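Local coordinates for Efb homologous protein (Staphylococcus aureus subsp. aureus Mu50, PDB 2NOJ) that probably binds the complement component C3 and so blocks complement activation, as a secreted three-helix homologue of the staphylococcal protein Efb, at residues F36-V42 against V73-L79. The protein carries 1 engineered substitution. Sequence-based numbering, arbitrary orientation.
Sequences FKRTRTV and VLKYNTL
Phe36 lays its ring across Val73, with its outer edge against Leu74 and Leu79. CG1 of Val73 covers one face, while CD1 of Leu74 comes to the edge in the ring plane, 3.5 Å from Phe36 CZ. Leu79 sends its CD2 to the edge next to it, near the ring plane and against Phe36 CE1. With its CG anti to the backbone N (chi1 174°), Phe36 carries the ring from helix 24-39 over to the end of helix 61-76. Thr44, His45 and Ala48 of helix 42-54 also touch it, its ring meeting that of His45 with planes about 30° apart.

Arg40 leaves the helix with positive phi and starts the turn into helix 42-54, for which Thr41 is the N-cap. Leu79 folds back over this turn: its CB lies 3.6 Å from Val42 N, and its CA makes a CA-H...O contact with Arg40 O at 3.5 Å. The Arg40 chain crosses Val73 at about a right angle, CG 4.1 Å from Val73 CG1, and bends at chi3, bringing the guanidinium past Asn77 OD1 without a hydrogen bond. Asn77, the first non-helical residue after helix 61-76, turns its amide back on the last turn, where ND2 donates a hydrogen bond of 2.9 Å to Val73 O, arriving in the carbonyl plane on a lone pair. That bond holds the rotation of the amide whose OD1 faces Arg40.

Val42, Leu74 and Leu79 also pack against the partner protein's chain. An aromatic side chain buried between helix ends, flanked by the C-terminal tail, closes one end of the three-helix bundle characteristic of the Efb C-terminal domain.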
loop_
_atom_site.group_PDB
_atom_site.type_symbol
_atom_site.label_atom_id
_atom_site.label_comp_id
_atom_site.label_asym_id
_atom_site.label_seq_id
_atom_site.Cartn_x
_atom_site.Cartn_y
_atom_site.Cartn_z
ATOM N N PHE B 36 0.233 -4.801 24.964
ATOM C CA PHE B 36 1.522 -4.880 24.287
ATOM C C PHE B 36 2.680 -4.807 25.285
ATOM O O PHE B 36 3.684 -5.512 25.143
ATOM C CB PHE B 36 1.648 -3.753 23.260
ATOM C CG PHE B 36 2.996 -3.672 22.611
ATOM C CD1 PHE B 36 3.684 -4.833 22.241
ATOM C CD2 PHE B 36 3.570 -2.444 22.323
ATOM C CE1 PHE B 36 4.911 -4.776 21.587
ATOM C CE2 PHE B 36 4.805 -2.373 21.664
ATOM C CZ PHE B 36 5.474 -3.557 21.297
ATOM N N LYS B 37 2.535 -3.948 26.292
ATOM C CA LYS B 37 3.568 -3.798 27.303
ATOM C C LYS B 37 3.775 -5.112 28.037
ATOM O O LYS B 37 4.900 -5.498 28.335
ATOM C CB LYS B 37 3.194 -2.703 28.300
ATOM C CG LYS B 37 3.179 -1.293 27.719
ATOM C CD LYS B 37 4.082 -0.345 28.508
ATOM C CE LYS B 37 3.574 -0.083 29.913
ATOM N NZ LYS B 37 4.541 0.768 30.670
ATOM N N ARG B 38 2.684 -5.808 28.313
ATOM C CA ARG B 38 2.766 -7.068 29.017
ATOM C C ARG B 38 3.194 -8.231 28.099
ATOM O O ARG B 38 4.158 -8.937 28.385
ATOM C CB ARG B 38 1.419 -7.362 29.668
ATOM N N THR B 39 2.481 -8.404 26.989
ATOM C CA THR B 39 2.722 -9.480 26.022
ATOM C C THR B 39 4.045 -9.421 25.249
ATOM O O THR B 39 4.720 -10.434 25.074
ATOM C CB THR B 39 1.582 -9.522 24.996
ATOM O OG1 THR B 39 0.325 -9.401 25.676
ATOM C CG2 THR B 39 1.613 -10.818 24.224
ATOM N N ARG B 40 4.395 -8.234 24.770
ATOM C CA ARG B 40 5.624 -8.031 24.016
ATOM C C ARG B 40 5.768 -8.974 22.825
ATOM O O ARG B 40 6.705 -9.767 22.768
ATOM C CB ARG B 40 6.838 -8.164 24.946
ATOM C CG ARG B 40 6.786 -7.217 26.142
ATOM C CD ARG B 40 8.075 -7.215 26.973
ATOM N NE ARG B 40 8.330 -8.477 27.673
ATOM C CZ ARG B 40 9.060 -9.473 27.174
ATOM N NH1 ARG B 40 9.612 -9.356 25.969
ATOM N NH2 ARG B 40 9.246 -10.581 27.883
ATOM N N THR B 41 4.829 -8.883 21.877
ATOM C CA THR B 41 4.859 -9.699 20.657
ATOM C C THR B 41 4.640 -8.866 19.390
ATOM O O THR B 41 4.131 -7.752 19.432
ATOM C CB THR B 41 3.781 -10.811 20.641
ATOM O OG1 THR B 41 2.481 -10.217 20.574
ATOM C CG2 THR B 41 3.887 -11.692 21.864
ATOM N N VAL B 42 5.029 -9.437 18.258
ATOM C CA VAL B 42 4.878 -8.795 16.970
ATOM C C VAL B 42 3.394 -8.565 16.715
ATOM O O VAL B 42 2.998 -7.606 16.056
ATOM C CB VAL B 42 5.438 -9.695 15.868
ATOM C CG1 VAL B 42 5.275 -9.033 14.518
ATOM C CG2 VAL B 42 6.895 -9.989 16.143
ATOM N N VAL B 73 9.075 -0.038 24.413
ATOM C CA VAL B 73 9.120 -1.487 24.418
ATOM C C VAL B 73 9.955 -1.931 23.228
ATOM O O VAL B 73 10.756 -2.856 23.336
ATOM C CB VAL B 73 7.701 -2.112 24.324
ATOM C CG1 VAL B 73 7.793 -3.623 24.540
ATOM C CG2 VAL B 73 6.756 -1.463 25.355
ATOM N N LEU B 74 9.792 -1.249 22.100
ATOM C CA LEU B 74 10.525 -1.625 20.908
ATOM C C LEU B 74 12.015 -1.505 21.078
ATOM O O LEU B 74 12.755 -2.354 20.595
ATOM C CB LEU B 74 10.091 -0.790 19.705
ATOM C CG LEU B 74 8.848 -1.202 18.924
ATOM C CD1 LEU B 74 7.634 -1.242 19.824
ATOM C CD2 LEU B 74 8.634 -0.200 17.808
ATOM N N LYS B 75 12.453 -0.468 21.782
ATOM C CA LYS B 75 13.883 -0.222 21.976
ATOM C C LYS B 75 14.627 -1.188 22.895
ATOM O O LYS B 75 15.769 -1.547 22.622
ATOM C CB LYS B 75 14.109 1.221 22.460
ATOM N N TYR B 76 13.984 -1.606 23.976
ATOM C CA TYR B 76 14.621 -2.507 24.931
ATOM C C TYR B 76 14.160 -3.956 24.857
ATOM O O TYR B 76 14.572 -4.781 25.686
ATOM C CB TYR B 76 14.411 -1.967 26.343
ATOM C CG TYR B 76 15.014 -0.606 26.521
ATOM C CD1 TYR B 76 14.323 0.405 27.183
ATOM C CD2 TYR B 76 16.288 -0.328 26.031
ATOM C CE1 TYR B 76 14.891 1.668 27.353
ATOM C CE2 TYR B 76 16.870 0.923 26.197
ATOM C CZ TYR B 76 16.168 1.920 26.862
ATOM O OH TYR B 76 16.759 3.146 27.063
ATOM N N ASN B 77 13.328 -4.261 23.861
ATOM C CA ASN B 77 12.813 -5.615 23.680
ATOM C C ASN B 77 12.863 -6.135 22.254
ATOM O O ASN B 77 13.018 -5.386 21.290
ATOM C CB ASN B 77 11.372 -5.694 24.152
ATOM C CG ASN B 77 11.230 -5.398 25.607
ATOM O OD1 ASN B 77 11.586 -6.215 26.465
ATOM N ND2 ASN B 77 10.723 -4.218 25.910
ATOM N N THR B 78 12.734 -7.450 22.152
ATOM C CA THR B 78 12.712 -8.174 20.896
ATOM C C THR B 78 11.344 -8.838 20.978
ATOM O O THR B 78 11.181 -9.840 21.675
ATOM C CB THR B 78 13.799 -9.269 20.863
ATOM O OG1 THR B 78 15.094 -8.667 20.726
ATOM C CG2 THR B 78 13.546 -10.243 19.708
ATOM N N LEU B 79 10.355 -8.263 20.300
ATOM C CA LEU B 79 9.003 -8.804 20.341
ATOM C C LEU B 79 8.938 -10.247 19.899
ATOM O O LEU B 79 9.931 -10.808 19.435
ATOM C CB LEU B 79 8.075 -7.964 19.474
ATOM C CG LEU B 79 8.105 -6.475 19.803
ATOM C CD1 LEU B 79 7.074 -5.754 18.960
ATOM C CD2 LEU B 79 7.842 -6.275 21.296
#